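PDB 4ECN: leucine-rich repeat protein from Bacteroides thetaiotaomicron, which is of unknown function but probably acts outside the cell in protein binding, through a long run of leucine-rich repeats. Local coordinates for residues G367-T372 against H381-H386; C665-Y670 against L692-S697. One frame throughout, in Å; residues are numbered along the deposited sequence.

Overall arrangement
From the N terminus the chain first forms two mostly beta domains of the DUF4458 family and then enters the leucine-rich repeats, where both contacts lie. Contact 1 comes first: it closes a short loop, with eight residues between its segments, and folds 367-372 back onto helix 377-384 and the start of helix 386-391 within the long connection between strands 351-353 and 452-456. Contact 2 follows much later and spans 21 residues, including strand 675-679, so that it joins one inter-strand connection to the next. The two are in series, neither nested nor crossed. Their centres lie about 40 Å apart and their nearest atoms about 25 Å, one beside each of the two ten-stranded repeat sheets.

Contact 1. Residues G367-T372 against H381-H386; sequences GDEELT and HRIRMH
E369 and R382 form the salt bridge that carries this contact, with R382 NE donating to E369 OE2 over 2.8 Å at an N-H...O angle of 156°. The acceptor lies at the edge of the guanidinium, close to its plane, whereas NE approaches the carboxylate from above, and the two planes are turned 63° apart. The side chains cross at about a right angle. E369 puts CG between its backbone N and carbonyl carbon (chi1 41°), and from there the chain runs extended toward the helix; R382 bends at chi3, which turns NE toward the acid. R379, one turn earlier on the same helix, forms a second salt bridge with E369 OE2, so one oxygen is shared by two arginines, which would probably favour the ionised acid.

Next to this charged pair, I383 reaches across with both branches. Its CD1 lies 3.9 Å from E369 OE2 and 4.1 Å from E369 CG, while its CG2 meets L371 CD1 at 3.5 Å. At the other end, H386 brings NE2 to 3.4 Å from G367 N, but the angle is too poor for a hydrogen bond; the polar partner of this ring is H357, through ND1.

This is a loop folded back onto a helix within the long connection between strands 351-353 and 452-456. Helix 377-384 also holds the loop through R379, which donates to E370 O. L371 touches I452 and I383 touches Y454 of strand 452-456, while R384 and M385 reach I552 of strand 552-554.

Contact 2. Residues C665-Y670 against L692-S697; sequences CSMDDY and LFATGS
Y670 and T695 meet where two successive inter-strand connections of the leucine-rich repeat solenoid pack side by side: a turn ahead of strand 675-679 and the end of the short helix 690-694 beyond it. From CB, the Y670 side chain heads toward the helix, with CG anti to the backbone N (chi1 -169°). Its ring atom CD2 touches T695 CG2 at 3.5 Å, and CE2 lies 4.0 Å from T695 OG1; the two side chains cross at about a right angle, with the methyl oblique to the ring. Farther out, OH reaches L692 CD2 at 3.4 Å, and this methyl sits at the ring edge, near its plane. L692 starts out away from the turn, and its tip returns to make the contact.

T695 CG2 is the methyl on which the two sides converge. Besides the ring, it meets Y670 O and the CE methyl of M667, a selenomethionine whose chain bends at chi2 and chi3 to bring CE there. The same CE lies 3.7 Å from A694 CB. No hydrogen bond joins the segments, so the contact is van der Waals in nature. T695 OG1 is instead hydrogen-bonded to E691 O, in the helix just before it.

The helix ends in a Schellman motif with G696, at positive phi, as its C-prime residue: G696 N bonds to F693 O and S697 N to L692 O. S697 OG, which also accepts from I673 N, donates to L692 O over 2.9 Å, in the carbonyl plane and on a lone pair.

Contact 1. Residues G367-T372 against H381-H386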
ATOM      1  N   GLY A 367      -5.400  -2.459  -3.584  1.00 57.24           N
ATOM      2  CA  GLY A 367      -6.632  -3.226  -3.565  1.00 57.71           C
ATOM      3  C   GLY A 367      -6.365  -4.538  -4.270  1.00 62.52           C
ATOM      4  O   GLY A 367      -5.643  -5.390  -3.738  1.00 62.41           O
ATOM      5  N   ASP A 368      -6.848  -4.656  -5.507  1.00 60.07           N
ATOM      6  CA  ASP A 368      -6.649  -5.859  -6.307  1.00 60.75           C
ATOM      7  C   ASP A 368      -5.757  -5.615  -7.493  1.00 63.07           C
ATOM      8  O   ASP A 368      -5.220  -6.591  -8.028  1.00 61.34           O
ATOM      9  CB  ASP A 368      -7.989  -6.430  -6.804  1.00 63.98           C
ATOM     10  CG  ASP A 368      -8.748  -7.267  -5.784  1.00 83.68           C
ATOM     11  OD1 ASP A 368      -8.145  -7.626  -4.732  1.00 84.72           O
ATOM     12  OD2 ASP A 368      -9.923  -7.612  -6.057  1.00 93.47           O
ATOM     13  N   GLU A 369      -5.607  -4.349  -7.948  1.00 60.26           N
ATOM     14  CA  GLU A 369      -4.755  -4.161  -9.125  1.00 60.80           C
ATOM     15  C   GLU A 369      -3.395  -3.607  -8.732  1.00 61.51           C
ATOM     16  O   GLU A 369      -3.165  -3.178  -7.598  1.00 60.04           O
ATOM     17  CB  GLU A 369      -5.377  -3.315 -10.252  1.00 63.17           C
ATOM     18  CG  GLU A 369      -6.171  -2.084  -9.848  1.00 79.20           C
ATOM     19  CD  GLU A 369      -6.817  -1.436 -11.056  1.00 99.85           C
ATOM     20  OE1 GLU A 369      -7.245  -2.172 -11.979  1.00 82.34           O
ATOM     21  OE2 GLU A 369      -6.839  -0.185 -11.107  1.00 98.19           O
ATOM     22  N   GLU A 370      -2.465  -3.761  -9.667  1.00 57.54           N
ATOM     23  CA  GLU A 370      -1.071  -3.403  -9.499  1.00 57.49           C
ATOM     24  C   GLU A 370      -0.743  -2.155 -10.320  1.00 59.07           C
ATOM     25  O   GLU A 370      -1.533  -1.712 -11.158  1.00 58.20           O
ATOM     26  CB  GLU A 370      -0.214  -4.613  -9.936  1.00 59.41           C
ATOM     27  CG  GLU A 370       1.159  -4.742  -9.283  1.00 73.22           C
ATOM     28  CD  GLU A 370       1.865  -6.064  -9.565  1.00 95.04           C
ATOM     29  OE1 GLU A 370       1.196  -7.128  -9.495  1.00 62.82           O
ATOM     30  OE2 GLU A 370       3.096  -6.038  -9.811  1.00 91.53           O
ATOM     31  N   LEU A 371       0.404  -1.569 -10.028  1.00 55.06           N
ATOM     32  CA  LEU A 371       0.929  -0.415 -10.728  1.00 55.09           C
ATOM     33  C   LEU A 371       1.713  -0.948 -11.915  1.00 59.45           C
ATOM     34  O   LEU A 371       2.638  -1.749 -11.726  1.00 60.32           O
ATOM     35  CB  LEU A 371       1.782   0.387  -9.745  1.00 55.05           C
ATOM     36  CG  LEU A 371       1.965   1.835 -10.058  1.00 60.14           C
ATOM     37  CD1 LEU A 371       0.936   2.651  -9.338  1.00 59.59           C
ATOM     38  CD2 LEU A 371       3.305   2.285  -9.573  1.00 64.13           C
ATOM     39  N   THR A 372       1.272  -0.642 -13.136  1.00 55.46           N
ATOM     40  CA  THR A 372       1.922  -1.216 -14.319  1.00 55.68           C
ATOM     41  C   THR A 372       2.322  -0.163 -15.343  1.00 58.94           C
ATOM     42  O   THR A 372       1.719   0.909 -15.391  1.00 57.51           O
ATOM     43  CB  THR A 372       1.004  -2.247 -15.019  1.00 66.58           C
ATOM     44  OG1 THR A 372      -0.241  -1.631 -15.367  1.00 68.84           O
ATOM     45  CG2 THR A 372       0.803  -3.523 -14.211  1.00 63.60           C
ATOM     46  N   HIS A 381      -6.305   6.732 -13.126  1.00 49.52           N
ATOM     47  CA  HIS A 381      -7.202   7.481 -12.264  1.00 48.10           C
ATOM     48  C   HIS A 381      -7.666   6.611 -11.084  1.00 49.81           C
ATOM     49  O   HIS A 381      -7.687   7.105  -9.954  1.00 49.39           O
ATOM     50  CB  HIS A 381      -8.386   8.006 -13.058  1.00 48.76           C
ATOM     51  CG  HIS A 381      -9.284   8.869 -12.241  1.00 51.53           C
ATOM     52  ND1 HIS A 381      -8.894  10.138 -11.841  1.00 53.36           N
ATOM     53  CD2 HIS A 381     -10.526   8.614 -11.768  1.00 52.09           C
ATOM     54  CE1 HIS A 381      -9.908  10.611 -11.138  1.00 52.42           C
ATOM     55  NE2 HIS A 381     -10.917   9.730 -11.072  1.00 52.09           N
ATOM     56  N   ARG A 382      -7.965   5.317 -11.333  1.00 44.04           N
ATOM     57  CA  ARG A 382      -8.350   4.367 -10.286  1.00 42.93           C
ATOM     58  C   ARG A 382      -7.269   4.264  -9.203  1.00 47.03           C
ATOM     59  O   ARG A 382      -7.593   4.204  -8.011  1.00 46.96           O
ATOM     60  CB  ARG A 382      -8.607   2.979 -10.882  1.00 43.30           C
ATOM     61  CG  ARG A 382      -9.948   2.383 -10.475  1.00 55.71           C
ATOM     62  CD  ARG A 382     -10.074   0.872 -10.675  1.00 64.10           C
ATOM     63  NE  ARG A 382      -9.442   0.374 -11.901  1.00 68.38           N
ATOM     64  CZ  ARG A 382      -9.991   0.390 -13.113  1.00 78.55           C
ATOM     65  NH1 ARG A 382     -11.203   0.909 -13.296  1.00 69.03           N
ATOM     66  NH2 ARG A 382      -9.322  -0.086 -14.156  1.00 57.84           N
ATOM     67  N   ILE A 383      -5.991   4.239  -9.637  1.00 44.08           N
ATOM     68  CA  ILE A 383      -4.801   4.161  -8.788  1.00 44.46           C
ATOM     69  C   ILE A 383      -4.619   5.488  -8.042  1.00 46.24           C
ATOM     70  O   ILE A 383      -4.302   5.462  -6.843  1.00 46.50           O
ATOM     71  CB  ILE A 383      -3.521   3.782  -9.606  1.00 48.74           C
ATOM     72  CG1 ILE A 383      -3.568   2.320 -10.147  1.00 49.37           C
ATOM     73  CG2 ILE A 383      -2.248   4.020  -8.805  1.00 49.54           C
ATOM     74  CD1 ILE A 383      -3.723   1.119  -9.069  1.00 50.71           C
ATOM     75  N   ARG A 384      -4.822   6.633  -8.732  1.00 40.07           N
ATOM     76  CA  ARG A 384      -4.716   7.953  -8.087  1.00 39.38           C
ATOM     77  C   ARG A 384      -5.802   8.145  -6.982  1.00 43.79           C
ATOM     78  O   ARG A 384      -5.548   8.808  -5.971  1.00 43.89           O
ATOM     79  CB  ARG A 384      -4.845   9.065  -9.132  1.00 37.14           C
ATOM     80  CG  ARG A 384      -3.630   9.273  -9.990  1.00 33.78           C
ATOM     81  CD  ARG A 384      -3.990  10.046 -11.229  1.00 37.24           C
ATOM     82  NE  ARG A 384      -2.809  10.654 -11.838  1.00 48.16           N
ATOM     83  CZ  ARG A 384      -2.843  11.550 -12.822  1.00 61.84           C
ATOM     84  NH1 ARG A 384      -4.006  11.964 -13.312  1.00 44.51           N
ATOM     85  NH2 ARG A 384      -1.716  12.062 -13.300  1.00 53.80           N
HETATM   86  N   MSE A 385      -7.002   7.557  -7.187  1.00 38.14           N
HETATM   87  CA  MSE A 385      -8.129   7.657  -6.262  1.00 36.68           C
HETATM   88  C   MSE A 385      -8.045   6.613  -5.141  1.00 43.08           C
HETATM   89  O   MSE A 385      -8.929   6.620  -4.259  1.00 43.92           O
HETATM   90  CB  MSE A 385      -9.497   7.507  -7.008  1.00 37.97           C
HETATM   91  CG  MSE A 385      -9.862   8.658  -7.974  1.00 44.03           C
HETATM   92 SE   MSE A 385      -9.686  10.506  -7.300  0.75 51.13          SE
HETATM   93  CE  MSE A 385      -7.894  10.887  -7.859  1.00 47.61           C
ATOM     94  N   HIS A 386      -7.005   5.724  -5.149  1.00 38.76           N
ATOM     95  CA  HIS A 386      -6.891   4.687  -4.115  1.00 37.21           C
ATOM     96  C   HIS A 386      -6.764   5.316  -2.729  1.00 43.87           C
ATOM     97  O   HIS A 386      -7.551   4.929  -1.861  1.00 44.38           O
ATOM     98  CB  HIS A 386      -5.735   3.731  -4.365  1.00 37.02           C
ATOM     99  CG  HIS A 386      -5.760   2.546  -3.455  1.00 40.03           C
ATOM    100  ND1 HIS A 386      -4.971   2.489  -2.314  1.00 41.72           N
ATOM    101  CD2 HIS A 386      -6.515   1.421  -3.520  1.00 41.78           C
ATOM    102  CE1 HIS A 386      -5.232   1.317  -1.752  1.00 41.04           C
ATOM    103  NE2 HIS A 386      -6.172   0.647  -2.430  1.00 41.40           N
TER

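Contact 2. Residues C665-Y670 against L692-S697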
ATOM      1  N   CYS A 665     -24.407  35.142   5.299  1.00 55.39           N
ATOM      2  CA  CYS A 665     -24.938  36.075   4.302  1.00 56.55           C
ATOM      3  C   CYS A 665     -26.449  36.284   4.498  1.00 62.23           C
ATOM      4  O   CYS A 665     -27.083  35.582   5.286  1.00 61.70           O
ATOM      5  CB  CYS A 665     -24.633  35.582   2.885  1.00 56.82           C
ATOM      6  SG  CYS A 665     -25.489  34.053   2.412  1.00 59.77           S
ATOM      7  N   SER A 666     -27.023  37.232   3.742  1.00 60.76           N
ATOM      8  CA  SER A 666     -28.452  37.516   3.740  1.00 61.20           C
ATOM      9  C   SER A 666     -29.209  36.394   3.014  1.00 66.37           C
ATOM     10  O   SER A 666     -28.613  35.655   2.229  1.00 66.89           O
ATOM     11  CB  SER A 666     -28.723  38.866   3.085  1.00 66.01           C
ATOM     12  OG  SER A 666     -28.238  38.899   1.754  1.00 75.53           O
HETATM   13  N   MSE A 667     -30.510  36.259   3.275  1.00 62.10           N
HETATM   14  CA  MSE A 667     -31.324  35.227   2.650  1.00 60.97           C
HETATM   15  C   MSE A 667     -31.390  35.438   1.122  1.00 67.76           C
HETATM   16  O   MSE A 667     -31.386  34.473   0.348  1.00 66.85           O
HETATM   17  CB  MSE A 667     -32.719  35.261   3.280  1.00 62.83           C
HETATM   18  CG  MSE A 667     -33.638  34.139   2.824  1.00 69.13           C
HETATM   19 SE   MSE A 667     -32.930  32.368   3.214  0.75 75.79          SE
HETATM   20  CE  MSE A 667     -33.176  31.567   1.502  1.00 71.80           C
ATOM     21  N   ASP A 668     -31.383  36.710   0.703  1.00 67.31           N
ATOM     22  CA  ASP A 668     -31.455  37.143  -0.694  1.00 68.72           C
ATOM     23  C   ASP A 668     -30.161  36.793  -1.467  1.00 71.18           C
ATOM     24  O   ASP A 668     -30.218  36.576  -2.683  1.00 71.49           O
ATOM     25  CB  ASP A 668     -31.716  38.656  -0.739  1.00 72.67           C
ATOM     26  CG  ASP A 668     -32.835  39.080   0.204  1.00 91.50           C
ATOM     27  OD1 ASP A 668     -34.003  38.671  -0.031  1.00 92.46           O
ATOM     28  OD2 ASP A 668     -32.533  39.757   1.222  1.00100.66           O
ATOM     29  N   ASP A 669     -29.016  36.717  -0.759  1.00 65.13           N
ATOM     30  CA  ASP A 669     -27.714  36.368  -1.334  1.00 63.54           C
ATOM     31  C   ASP A 669     -27.437  34.862  -1.290  1.00 63.07           C
ATOM     32  O   ASP A 669     -26.595  34.386  -2.062  1.00 63.05           O
ATOM     33  CB  ASP A 669     -26.586  37.094  -0.592  1.00 65.94           C
ATOM     34  CG  ASP A 669     -26.496  38.592  -0.803  1.00 81.30           C
ATOM     35  OD1 ASP A 669     -26.972  39.081  -1.862  1.00 83.06           O
ATOM     36  OD2 ASP A 669     -25.897  39.272   0.056  1.00 89.14           O
ATOM     37  N   TYR A 670     -28.119  34.113  -0.380  1.00 55.18           N
ATOM     38  CA  TYR A 670     -27.906  32.672  -0.206  1.00 51.66           C
ATOM     39  C   TYR A 670     -28.397  31.899  -1.452  1.00 56.37           C
ATOM     40  O   TYR A 670     -29.541  32.093  -1.891  1.00 56.32           O
ATOM     41  CB  TYR A 670     -28.581  32.163   1.067  1.00 49.41           C
ATOM     42  CG  TYR A 670     -28.158  30.753   1.410  1.00 47.88           C
ATOM     43  CD1 TYR A 670     -26.823  30.443   1.651  1.00 49.67           C
ATOM     44  CD2 TYR A 670     -29.090  29.735   1.523  1.00 47.10           C
ATOM     45  CE1 TYR A 670     -26.424  29.141   1.942  1.00 48.40           C
ATOM     46  CE2 TYR A 670     -28.706  28.433   1.830  1.00 46.78           C
ATOM     47  CZ  TYR A 670     -27.373  28.139   2.045  1.00 50.88           C
ATOM     48  OH  TYR A 670     -27.000  26.848   2.339  1.00 47.52           O
ATOM     49  N   LEU A 692     -32.227  26.205   3.285  1.00 38.86           N
ATOM     50  CA  LEU A 692     -31.886  25.173   2.327  1.00 37.79           C
ATOM     51  C   LEU A 692     -33.050  24.891   1.373  1.00 44.95           C
ATOM     52  O   LEU A 692     -32.846  24.732   0.184  1.00 46.63           O
ATOM     53  CB  LEU A 692     -31.499  23.896   3.065  1.00 36.60           C
ATOM     54  CG  LEU A 692     -30.251  23.934   3.944  1.00 40.28           C
ATOM     55  CD1 LEU A 692     -30.081  22.619   4.708  1.00 40.06           C
ATOM     56  CD2 LEU A 692     -29.016  24.204   3.133  1.00 39.69           C
ATOM     57  N   PHE A 693     -34.265  24.854   1.886  1.00 42.13           N
ATOM     58  CA  PHE A 693     -35.457  24.529   1.128  1.00 42.32           C
ATOM     59  C   PHE A 693     -35.939  25.749   0.337  1.00 45.79           C
ATOM     60  O   PHE A 693     -36.244  25.631  -0.860  1.00 44.88           O
ATOM     61  CB  PHE A 693     -36.526  24.004   2.099  1.00 44.45           C
ATOM     62  CG  PHE A 693     -36.008  22.764   2.801  1.00 45.82           C
ATOM     63  CD1 PHE A 693     -35.970  21.538   2.140  1.00 49.18           C
ATOM     64  CD2 PHE A 693     -35.452  22.848   4.071  1.00 47.86           C
ATOM     65  CE1 PHE A 693     -35.419  20.411   2.753  1.00 49.81           C
ATOM     66  CE2 PHE A 693     -34.903  21.721   4.684  1.00 50.84           C
ATOM     67  CZ  PHE A 693     -34.911  20.503   4.032  1.00 48.95           C
ATOM     68  N   ALA A 694     -35.939  26.926   0.988  1.00 41.46           N
ATOM     69  CA  ALA A 694     -36.312  28.197   0.388  1.00 40.16           C
ATOM     70  C   ALA A 694     -35.488  28.460  -0.865  1.00 45.08           C
ATOM     71  O   ALA A 694     -36.018  29.036  -1.807  1.00 46.04           O
ATOM     72  CB  ALA A 694     -36.122  29.312   1.389  1.00 40.52           C
ATOM     73  N   THR A 695     -34.232  27.964  -0.915  1.00 41.66           N
ATOM     74  CA  THR A 695     -33.323  28.152  -2.057  1.00 42.16           C
ATOM     75  C   THR A 695     -33.413  26.981  -3.090  1.00 46.55           C
ATOM     76  O   THR A 695     -32.602  26.916  -4.028  1.00 46.75           O
ATOM     77  CB  THR A 695     -31.877  28.324  -1.585  1.00 45.46           C
ATOM     78  OG1 THR A 695     -31.531  27.279  -0.688  1.00 44.59           O
ATOM     79  CG2 THR A 695     -31.649  29.629  -0.918  1.00 43.01           C
ATOM     80  N   GLY A 696     -34.420  26.127  -2.941  1.00 41.61           N
ATOM     81  CA  GLY A 696     -34.672  25.018  -3.856  1.00 41.17           C
ATOM     82  C   GLY A 696     -33.575  23.978  -3.978  1.00 44.59           C
ATOM     83  O   GLY A 696     -33.343  23.461  -5.079  1.00 45.97           O
ATOM     84  N   SER A 697     -32.903  23.660  -2.846  1.00 38.35           N
ATOM     85  CA  SER A 697     -31.835  22.669  -2.772  1.00 37.19           C
ATOM     86  C   SER A 697     -32.414  21.249  -2.984  1.00 42.59           C
ATOM     87  O   SER A 697     -33.400  20.888  -2.338  1.00 42.21           O
ATOM     88  CB  SER A 697     -31.106  22.780  -1.439  1.00 38.73           C
ATOM     89  OG  SER A 697     -30.454  24.034  -1.321  1.00 41.49           O
TER